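Local coordinates for putative uncharacterized protein (Bacteroides eggerthii DSM 20697, PDB 5BYP), which is of unknown function but has a lipocalin-like fold of the calycin clan, whose members commonly bind small hydrophobic molecules inside a beta barrel, at residues A[66-71]-A[91-96]; A[113-118]-A[122-127]. All coordinates share one frame; numbering follows the deposited sequence.

Contact 1. Residues A[66-71]-A[91-96]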
loop_
_atom_site.group_PDB
_atom_site.type_symbol
_atom_site.label_atom_id
_atom_site.label_comp_id
_atom_site.label_asym_id
_atom_site.label_seq_id
_atom_site.Cartn_x
_atom_site.Cartn_y
_atom_site.Cartn_z
ATOM N N ILE A 66 5.544 -4.936 -2.372
ATOM C CA ILE A 66 4.672 -4.161 -3.241
ATOM C C ILE A 66 5.502 -3.152 -4.044
ATOM O O ILE A 66 6.230 -2.330 -3.470
ATOM C CB ILE A 66 3.519 -3.468 -2.481
ATOM C CG1 ILE A 66 2.831 -4.425 -1.443
ATOM C CG2 ILE A 66 2.524 -2.906 -3.491
ATOM C CD1 ILE A 66 1.717 -3.791 -0.612
ATOM N N THR A 67 5.392 -3.232 -5.376
ATOM C CA THR A 67 6.072 -2.341 -6.322
ATOM C C THR A 67 5.022 -1.605 -7.131
ATOM O O THR A 67 4.099 -2.236 -7.648
ATOM C CB THR A 67 7.037 -3.128 -7.216
ATOM O OG1 THR A 67 7.854 -3.980 -6.410
ATOM C CG2 THR A 67 7.908 -2.233 -8.073
ATOM N N LEU A 68 5.129 -0.268 -7.212
ATOM C CA LEU A 68 4.180 0.541 -7.979
ATOM C C LEU A 68 4.601 0.682 -9.437
ATOM O O LEU A 68 5.780 0.924 -9.726
ATOM C CB LEU A 68 4.007 1.932 -7.381
ATOM C CG LEU A 68 3.360 2.036 -6.028
ATOM C CD1 LEU A 68 2.925 3.437 -5.783
ATOM C CD2 LEU A 68 2.161 1.099 -5.903
ATOM N N TRP A 69 3.607 0.655 -10.341
ATOM C CA TRP A 69 3.818 0.810 -11.761
ATOM C C TRP A 69 3.550 2.257 -12.221
ATOM O O TRP A 69 2.549 2.852 -11.823
ATOM C CB TRP A 69 2.934 -0.162 -12.528
ATOM C CG TRP A 69 3.436 -0.382 -13.912
ATOM C CD1 TRP A 69 3.021 0.265 -15.035
ATOM C CD2 TRP A 69 4.621 -1.119 -14.287
ATOM N NE1 TRP A 69 3.784 -0.121 -16.112
ATOM C CE2 TRP A 69 4.789 -0.949 -15.676
ATOM C CE3 TRP A 69 5.541 -1.927 -13.580
ATOM C CZ2 TRP A 69 5.812 -1.576 -16.383
ATOM C CZ3 TRP A 69 6.548 -2.554 -14.282
ATOM C CH2 TRP A 69 6.663 -2.400 -15.672
ATOM N N PRO A 70 4.439 2.882 -13.030
ATOM C CA PRO A 70 5.673 2.352 -13.638
ATOM C C PRO A 70 6.815 2.263 -12.647
ATOM O O PRO A 70 6.960 3.126 -11.782
ATOM C CB PRO A 70 5.978 3.382 -14.730
ATOM C CG PRO A 70 5.433 4.664 -14.192
ATOM C CD PRO A 70 4.196 4.280 -13.451
ATOM N N ASP A 71 7.639 1.234 -12.802
ATOM C CA ASP A 71 8.791 1.025 -11.954
ATOM C C ASP A 71 9.952 1.919 -12.440
ATOM O O ASP A 71 9.751 2.718 -13.340
ATOM C CB ASP A 71 9.158 -0.460 -11.926
ATOM C CG ASP A 71 9.535 -1.112 -13.259
ATOM O OD1 ASP A 71 9.514 -0.398 -14.320
ATOM O OD2 ASP A 71 9.860 -2.331 -13.250
ATOM N N ASN A 91 1.901 11.579 0.234
ATOM C CA ASN A 91 0.938 11.527 1.316
ATOM C C ASN A 91 0.358 10.135 1.503
ATOM O O ASN A 91 0.029 9.755 2.628
ATOM C CB ASN A 91 -0.201 12.527 1.088
ATOM C CG ASN A 91 0.219 13.974 0.939
ATOM O OD1 ASN A 91 1.395 14.348 1.116
ATOM N ND2 ASN A 91 -0.727 14.808 0.516
ATOM N N PHE A 92 0.165 9.402 0.426
ATOM C CA PHE A 92 -0.474 8.116 0.516
ATOM C C PHE A 92 0.537 7.022 0.820
ATOM O O PHE A 92 0.373 6.299 1.790
ATOM C CB PHE A 92 -1.200 7.851 -0.774
ATOM C CG PHE A 92 -2.155 6.702 -0.739
ATOM C CD1 PHE A 92 -1.740 5.429 -1.083
ATOM C CD2 PHE A 92 -3.498 6.904 -0.449
ATOM C CE1 PHE A 92 -2.641 4.371 -1.102
ATOM C CE2 PHE A 92 -4.401 5.845 -0.482
ATOM C CZ PHE A 92 -3.967 4.586 -0.800
ATOM N N PHE A 93 1.586 6.899 0.029
ATOM C CA PHE A 93 2.528 5.839 0.307
ATOM C C PHE A 93 3.682 6.312 1.161
ATOM O O PHE A 93 3.865 5.784 2.258
ATOM C CB PHE A 93 3.042 5.216 -0.987
ATOM C CG PHE A 93 1.953 4.563 -1.787
ATOM C CD1 PHE A 93 1.389 3.360 -1.373
ATOM C CD2 PHE A 93 1.443 5.177 -2.925
ATOM C CE1 PHE A 93 0.396 2.733 -2.134
ATOM C CE2 PHE A 93 0.444 4.560 -3.677
ATOM C CZ PHE A 93 -0.051 3.322 -3.295
ATOM N N GLY A 94 4.467 7.264 0.647
ATOM C CA GLY A 94 5.657 7.769 1.319
ATOM C C GLY A 94 6.784 6.759 1.263
ATOM O O GLY A 94 7.697 6.801 2.080
ATOM N N TRP A 95 6.732 5.856 0.282
ATOM C CA TRP A 95 7.699 4.765 0.110
ATOM C C TRP A 95 9.031 5.222 -0.500
ATOM O O TRP A 95 9.911 4.380 -0.746
ATOM C CB TRP A 95 7.106 3.655 -0.772
ATOM C CG TRP A 95 5.872 3.006 -0.221
ATOM C CD1 TRP A 95 5.346 3.157 1.030
ATOM C CD2 TRP A 95 5.082 2.007 -0.871
ATOM N NE1 TRP A 95 4.237 2.356 1.175
ATOM C CE2 TRP A 95 4.045 1.648 0.019
ATOM C CE3 TRP A 95 5.101 1.434 -2.159
ATOM C CZ2 TRP A 95 3.048 0.745 -0.329
ATOM C CZ3 TRP A 95 4.099 0.552 -2.508
ATOM C CH2 TRP A 95 3.094 0.205 -1.598
ATOM N N GLY A 96 9.164 6.523 -0.756
ATOM C CA GLY A 96 10.389 7.096 -1.293
ATOM C C GLY A 96 10.521 6.953 -2.787
ATOM O O GLY A 96 9.621 6.427 -3.450
#

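Contact 2. Residues A[113-118]-A[122-127]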
loop_
_atom_site.group_PDB
_atom_site.type_symbol
_atom_site.label_atom_id
_atom_site.label_comp_id
_atom_site.label_asym_id
_atom_site.label_seq_id
_atom_site.Cartn_x
_atom_site.Cartn_y
_atom_site.Cartn_z
HETATM N N MSE A 113 -5.883 -8.151 8.295
HETATM C CA MSE A 113 -4.536 -8.177 7.726
HETATM C C MSE A 113 -3.662 -7.143 8.449
HETATM O O MSE A 113 -4.060 -5.979 8.570
HETATM C CB MSE A 113 -4.565 -7.906 6.205
HETATM C CG MSE A 113 -3.168 -7.845 5.560
HETATM SE SE MSE A 113 -3.125 -6.774 3.941
HETATM C CE MSE A 113 -4.245 -7.895 2.832
ATOM N N ARG A 114 -2.484 -7.571 8.936
ATOM C CA ARG A 114 -1.574 -6.661 9.612
ATOM C C ARG A 114 -0.178 -6.788 9.025
ATOM O O ARG A 114 0.453 -7.847 9.116
ATOM C CB ARG A 114 -1.562 -6.885 11.144
ATOM C CG ARG A 114 -0.877 -5.735 11.900
ATOM C CD ARG A 114 -0.997 -5.830 13.409
ATOM N NE ARG A 114 -0.109 -6.840 13.987
ATOM C CZ ARG A 114 -0.519 -8.022 14.429
ATOM N NH1 ARG A 114 -1.803 -8.352 14.368
ATOM N NH2 ARG A 114 0.351 -8.882 14.944
ATOM N N LEU A 115 0.275 -5.717 8.375
ATOM C CA LEU A 115 1.608 -5.628 7.769
ATOM C C LEU A 115 2.539 -4.848 8.694
ATOM O O LEU A 115 2.073 -4.069 9.528
ATOM C CB LEU A 115 1.544 -4.966 6.383
ATOM C CG LEU A 115 0.611 -5.602 5.367
ATOM C CD1 LEU A 115 0.531 -4.766 4.135
ATOM C CD2 LEU A 115 1.046 -7.023 5.017
ATOM N N ASN A 116 3.839 -5.061 8.576
ATOM C CA ASN A 116 4.758 -4.376 9.457
ATOM C C ASN A 116 5.928 -3.833 8.691
ATOM O O ASN A 116 6.605 -4.579 7.969
ATOM C CB ASN A 116 5.236 -5.316 10.566
ATOM C CG ASN A 116 6.043 -4.634 11.623
ATOM O OD1 ASN A 116 7.223 -4.281 11.429
ATOM N ND2 ASN A 116 5.432 -4.456 12.780
ATOM N N TYR A 117 6.205 -2.548 8.867
ATOM C CA TYR A 117 7.369 -1.971 8.228
ATOM C C TYR A 117 8.152 -1.165 9.209
ATOM O O TYR A 117 7.711 -0.084 9.625
ATOM C CB TYR A 117 7.016 -1.122 7.001
ATOM C CG TYR A 117 8.245 -0.524 6.360
ATOM C CD1 TYR A 117 9.083 -1.295 5.557
ATOM C CD2 TYR A 117 8.596 0.804 6.585
ATOM C CE1 TYR A 117 10.230 -0.752 4.984
ATOM C CE2 TYR A 117 9.737 1.358 6.016
ATOM C CZ TYR A 117 10.556 0.577 5.220
ATOM O OH TYR A 117 11.681 1.135 4.656
ATOM N N GLU A 118 9.353 -1.667 9.548
ATOM C CA GLU A 118 10.285 -1.031 10.483
ATOM C C GLU A 118 9.560 -0.605 11.783
ATOM O O GLU A 118 9.784 0.499 12.295
ATOM C CB GLU A 118 10.990 0.174 9.822
ATOM C CG GLU A 118 11.967 -0.222 8.727
ATOM C CD GLU A 118 12.637 0.925 7.993
ATOM O OE1 GLU A 118 12.455 2.096 8.402
ATOM O OE2 GLU A 118 13.346 0.649 6.999
ATOM N N TYR A 122 0.540 -1.782 9.830
ATOM C CA TYR A 122 -0.526 -1.421 8.886
ATOM C C TYR A 122 -1.700 -2.359 9.153
ATOM O O TYR A 122 -1.586 -3.555 8.893
ATOM C CB TYR A 122 -0.029 -1.528 7.428
ATOM C CG TYR A 122 0.914 -0.444 6.951
ATOM C CD1 TYR A 122 2.105 -0.186 7.624
ATOM C CD2 TYR A 122 0.725 0.174 5.718
ATOM C CE1 TYR A 122 3.016 0.752 7.146
ATOM C CE2 TYR A 122 1.635 1.106 5.223
ATOM C CZ TYR A 122 2.781 1.391 5.939
ATOM O OH TYR A 122 3.672 2.301 5.435
ATOM N N VAL A 123 -2.786 -1.842 9.763
ATOM C CA VAL A 123 -3.922 -2.655 10.213
ATOM C C VAL A 123 -5.103 -2.482 9.271
ATOM O O VAL A 123 -5.740 -1.422 9.241
ATOM C CB VAL A 123 -4.304 -2.309 11.677
ATOM C CG1 VAL A 123 -5.499 -3.128 12.144
ATOM C CG2 VAL A 123 -3.115 -2.500 12.616
ATOM N N PHE A 124 -5.404 -3.554 8.516
ATOM C CA PHE A 124 -6.461 -3.585 7.504
ATOM C C PHE A 124 -7.620 -4.487 7.882
ATOM O O PHE A 124 -7.427 -5.539 8.511
ATOM C CB PHE A 124 -5.909 -4.083 6.156
ATOM C CG PHE A 124 -4.742 -3.343 5.569
ATOM C CD1 PHE A 124 -3.442 -3.685 5.911
ATOM C CD2 PHE A 124 -4.931 -2.396 4.563
ATOM C CE1 PHE A 124 -2.353 -3.041 5.310
ATOM C CE2 PHE A 124 -3.840 -1.747 3.966
ATOM C CZ PHE A 124 -2.559 -2.080 4.338
ATOM N N ARG A 125 -8.813 -4.122 7.403
ATOM C CA ARG A 125 -10.012 -4.932 7.495
ATOM C C ARG A 125 -10.556 -5.156 6.081
ATOM O O ARG A 125 -10.573 -4.226 5.285
ATOM C CB ARG A 125 -11.061 -4.303 8.429
ATOM C CG ARG A 125 -10.829 -4.696 9.904
ATOM C CD ARG A 125 -11.927 -4.237 10.834
ATOM N NE ARG A 125 -12.418 -5.325 11.692
ATOM C CZ ARG A 125 -13.095 -5.132 12.817
ATOM N NH1 ARG A 125 -13.338 -3.900 13.248
ATOM N NH2 ARG A 125 -13.515 -6.165 13.532
ATOM N N LYS A 126 -10.907 -6.408 5.740
ATOM C CA LYS A 126 -11.416 -6.735 4.408
ATOM C C LYS A 126 -12.773 -6.036 4.170
ATOM O O LYS A 126 -13.634 -6.047 5.057
ATOM C CB LYS A 126 -11.534 -8.258 4.229
ATOM C CG LYS A 126 -11.576 -8.681 2.771
ATOM C CD LYS A 126 -11.329 -10.166 2.613
ATOM C CE LYS A 126 -11.218 -10.568 1.169
ATOM N NZ LYS A 126 -10.734 -11.970 1.025
ATOM N N TYR A 127 -12.942 -5.391 2.994
ATOM C CA TYR A 127 -14.168 -4.652 2.679
ATOM C C TYR A 127 -15.078 -5.457 1.715
ATOM O O TYR A 127 -14.758 -5.570 0.509
ATOM C CB TYR A 127 -13.818 -3.276 2.094
ATOM C CG TYR A 127 -14.973 -2.301 2.041
ATOM C CD1 TYR A 127 -15.402 -1.635 3.187
ATOM C CD2 TYR A 127 -15.567 -1.961 0.828
ATOM C CE1 TYR A 127 -16.434 -0.696 3.135
ATOM C CE2 TYR A 127 -16.596 -1.020 0.763
ATOM C CZ TYR A 127 -17.026 -0.386 1.919
ATOM O OH TYR A 127 -18.043 0.542 1.860
ATOM O OXT TYR A 127 -16.106 -5.991 2.190
#

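Contact 1. Residues A[66-71]-A[91-96]
Leu-68 reaches into the angle between Phe-93 and Trp-95 and touches both rings. Its CD1 methyl lies over one face of the Phe-93 ring, 3.9 Å from the ring centroid and 29° off the normal, a CH-pi contact. Its CG meets Trp-95 at the six-membered end of the indole, with CG to CZ3 at 3.9 Å. Two residues back on the strand, Ile-66 approaches the same end of the indole: its CG2 comes up at the ring edge, near the ring plane, 3.7 Å from Trp-95 CH2. A chi1 of -45° puts CG1 of Ile-66 close to its own N and leaves CG2 as the branch that faces the indole edge. Phe-93 CD1 lies above the indole plane, toward its rim, so the two rings also pack on each other. Gly-94, the first residue to leave helical backbone angles, has positive phi and lies between Phe-93 and Trp-95. Further out, Phe-53 meets Phe-93 edge-to-face, and strand 100-108 adds Arg-101 and Phe-103 against Trp-95. With branched aliphatic groups on one side and aromatic carbons on the other, the segment following the helix is held to strand 63-68 by apolar packing within the buried interior.

Contact 2. Residues A[113-118]-A[122-127]
Phe-124 lies across the side chains of Met-113 and Leu-115, which stand on the same face of the hairpin. Met-113, a selenomethionine, brings SE obliquely to the ring, 4.2 Å from its centroid, in a Met-aromatic contact. Its extended first torsion (chi1 177°) carries the chain out beside the ring, and the bend at chi3 (-66°) swings CE away, so that SE rather than the methyl faces Phe-124. Leu-115 CD1 comes within 3.6 Å of Phe-124 CE1, also obliquely. An alanine in place of Phe-124 would remove the ring, and the selenium and the Leu-115 methyl would probably lose their shared packing surface. Beside this cluster, Leu-115 CB meets Tyr-122 CB at 3.9 Å. The backbones of strands 112-117 and 120-126 run antiparallel, and the pairs Met-113 with Phe-124 and Leu-115 with Tyr-122 are each joined by two hydrogen bonds; Phe-124 N to Met-113 O is 2.8 Å. Between them, in the non-hydrogen-bonded pair, Arg-114 and Val-123 lie side by side on the other face, with Arg-114 CG 4.0 Å from Val-123 CG2. The guanidinium of Arg-114 turns away to salt bridges with Glu-106 and Glu-107. Back on the Phe-124 face, Tyr-32 and Leu-14 also pack on the phenylalanine. That face is therefore mainly apolar, with the hydroxyl of buried Tyr-122 satisfied by a hydrogen bond to Arg-101, whereas on the Arg-114 face aliphatic carbons lie alongside valine and the charge pairs with acidic partners.

Overall arrangement
Both segments of contact 1 come earlier in the chain than those of contact 2, and the two contacts lie about 16 Å apart, centre to centre, flanking the middle of the molecule. Both reach one curled antiparallel sheet, as expected of a lipocalin-like barrel. In 66-71 with 91-96, the segment after helix 87-92 packs onto strand 63-68; in 113-118 with 122-127, the last two strands pair as a hairpin. Strand 100-108 bridges them, pairing with both 63-68 and 112-117. Phe-103 and Tyr-32 touch side chains of each contact, and Trp-95 NE1 lies 4.3 Å from Tyr-122 OH, consistent with one shared, largely apolar barrel interior, as in lipocalin-like proteins, though any ligand is unknown.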